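Local atomic coordinates of serine acetyltransferase (Bacteroides vulgatus ATCC 8482, PDB entry 3F1X), a protein that probably transfers an acetyl group from acetyl-CoA to L-serine, a step toward cysteine, as serine acetyltransferases of the left-handed beta-helix family do. Residues Q86-L91 with E110-L115. Sequence-based numbering, arbitrary orientation.
Sequences QILAGL and ETASLL
Ile87 meets Ala112 and Leu115 where two helices of the N-terminal helical domain pack against each other, their local axes 8.5 Å apart with 123° between their N-to-C directions. From CB outward, the Ile87 side chain keeps to Ala112 and gains Leu115 at its branch methyl. Its CB lies 4.2 Å from CB of Ala112, and CG2 sits 3.9 Å from that same Ala112 CB while also touching CD1 of Leu115. Because CG1 is anti to the carbonyl carbon (chi1 -72°), the longer arm departs beside the backbone N and extends (chi2 177°) until CD1 rests against the backbone of the other helix, 4.1 Å from both Ala112 O and Leu115 C. With only a methyl on Ala112, the helices come close enough for that CB to lie 3.7 Å from Leu88 N, and it also touches Leu88 CB. One turn beyond Ile87, CD1 of Leu91 makes looser contacts with Ala112 CB, Leu115 CD1 and the methyl CG2 of Thr111, each at 4.4 Å. Pro107, in the loop before helix 109-120, packs on Leu88 and Leu91, and Ala116 extends the apolar strip beside Ile87. No hydrogen bond joins the two segments; their contact is apolar packing that buries 241 Å² summed over both sides, consistent with a fit set by side-chain shape, with alanine at the closest backbone approach.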
loop_
_atom_site.group_PDB
_atom_site.type_symbol
_atom_site.label_atom_id
_atom_site.label_comp_id
_atom_site.label_asym_id
_atom_site.label_seq_id
_atom_site.Cartn_x
_atom_site.Cartn_y
_atom_site.Cartn_z
ATOM N N GLN A 86 -5.552 -17.248 13.445
ATOM C CA GLN A 86 -4.246 -17.361 14.077
ATOM C C GLN A 86 -4.231 -18.421 15.160
ATOM O O GLN A 86 -3.232 -19.117 15.350
ATOM C CB GLN A 86 -3.806 -16.011 14.638
ATOM C CG GLN A 86 -3.497 -14.996 13.553
ATOM C CD GLN A 86 -2.567 -15.565 12.498
ATOM O OE1 GLN A 86 -2.938 -15.702 11.328
ATOM N NE2 GLN A 86 -1.352 -15.900 12.907
ATOM N N ILE A 87 -5.338 -18.542 15.877
ATOM C CA ILE A 87 -5.423 -19.554 16.908
ATOM C C ILE A 87 -5.382 -20.912 16.194
ATOM O O ILE A 87 -4.748 -21.852 16.670
ATOM C CB ILE A 87 -6.721 -19.400 17.734
ATOM C CG1 ILE A 87 -6.612 -18.159 18.627
ATOM C CG2 ILE A 87 -6.963 -20.655 18.558
ATOM C CD1 ILE A 87 -7.847 -17.851 19.449
ATOM N N LEU A 88 -6.043 -21.002 15.043
ATOM C CA LEU A 88 -6.042 -22.247 14.277
ATOM C C LEU A 88 -4.604 -22.577 13.854
ATOM O O LEU A 88 -4.183 -23.735 13.895
ATOM C CB LEU A 88 -6.932 -22.120 13.039
ATOM C CG LEU A 88 -7.076 -23.366 12.157
ATOM C CD1 LEU A 88 -7.711 -24.494 12.947
ATOM C CD2 LEU A 88 -7.935 -23.034 10.947
ATOM N N ALA A 89 -3.849 -21.556 13.458
ATOM C CA ALA A 89 -2.463 -21.770 13.055
ATOM C C ALA A 89 -1.632 -22.273 14.240
ATOM O O ALA A 89 -0.779 -23.152 14.092
ATOM C CB ALA A 89 -1.866 -20.473 12.503
ATOM N N GLY A 90 -1.892 -21.714 15.417
ATOM C CA GLY A 90 -1.172 -22.123 16.612
ATOM C C GLY A 90 -1.431 -23.577 16.955
ATOM O O GLY A 90 -0.497 -24.339 17.201
ATOM N N LEU A 91 -2.703 -23.966 16.970
ATOM C CA LEU A 91 -3.065 -25.338 17.277
ATOM C C LEU A 91 -2.404 -26.291 16.282
ATOM O O LEU A 91 -1.917 -27.351 16.668
ATOM C CB LEU A 91 -4.584 -25.508 17.226
ATOM C CG LEU A 91 -5.388 -24.809 18.326
ATOM C CD1 LEU A 91 -6.856 -24.764 17.940
ATOM C CD2 LEU A 91 -5.192 -25.542 19.642
ATOM N N GLU A 110 -13.688 -24.687 14.074
ATOM C CA GLU A 110 -14.732 -24.724 15.087
ATOM C C GLU A 110 -14.130 -24.543 16.480
ATOM O O GLU A 110 -14.640 -23.778 17.299
ATOM C CB GLU A 110 -15.461 -26.066 14.996
ATOM C CG GLU A 110 -16.459 -26.342 16.101
ATOM C CD GLU A 110 -16.992 -27.766 16.040
ATOM O OE1 GLU A 110 -17.710 -28.176 16.976
ATOM O OE2 GLU A 110 -16.693 -28.475 15.051
ATOM N N THR A 111 -13.039 -25.251 16.738
ATOM C CA THR A 111 -12.361 -25.170 18.022
ATOM C C THR A 111 -11.714 -23.795 18.190
ATOM O O THR A 111 -11.802 -23.183 19.252
ATOM C CB THR A 111 -11.255 -26.235 18.133
ATOM O OG1 THR A 111 -11.796 -27.521 17.811
ATOM C CG2 THR A 111 -10.682 -26.270 19.539
ATOM N N ALA A 112 -11.067 -23.321 17.132
ATOM C CA ALA A 112 -10.388 -22.033 17.154
ATOM C C ALA A 112 -11.350 -20.860 17.286
ATOM O O ALA A 112 -11.043 -19.883 17.960
ATOM C CB ALA A 112 -9.540 -21.868 15.891
ATOM N N SER A 113 -12.513 -20.950 16.651
ATOM C CA SER A 113 -13.465 -19.844 16.721
ATOM C C SER A 113 -14.036 -19.653 18.127
ATOM O O SER A 113 -14.248 -18.524 18.564
ATOM C CB SER A 113 -14.590 -20.045 15.696
ATOM O OG SER A 113 -15.271 -21.263 15.910
ATOM N N LEU A 114 -14.273 -20.751 18.843
ATOM C CA LEU A 114 -14.806 -20.649 20.197
ATOM C C LEU A 114 -13.736 -20.077 21.141
ATOM O O LEU A 114 -14.033 -19.251 22.005
ATOM C CB LEU A 114 -15.286 -22.018 20.686
ATOM C CG LEU A 114 -16.037 -22.055 22.023
ATOM C CD1 LEU A 114 -17.155 -21.020 22.024
ATOM C CD2 LEU A 114 -16.600 -23.451 22.249
ATOM N N LEU A 115 -12.490 -20.509 20.970
ATOM C CA LEU A 115 -11.408 -19.994 21.799
ATOM C C LEU A 115 -11.273 -18.496 21.536
ATOM O O LEU A 115 -11.090 -17.705 22.461
ATOM C CB LEU A 115 -10.085 -20.705 21.476
ATOM C CG LEU A 115 -9.917 -22.171 21.890
ATOM C CD1 LEU A 115 -8.543 -22.671 21.466
ATOM C CD2 LEU A 115 -10.073 -22.309 23.398
#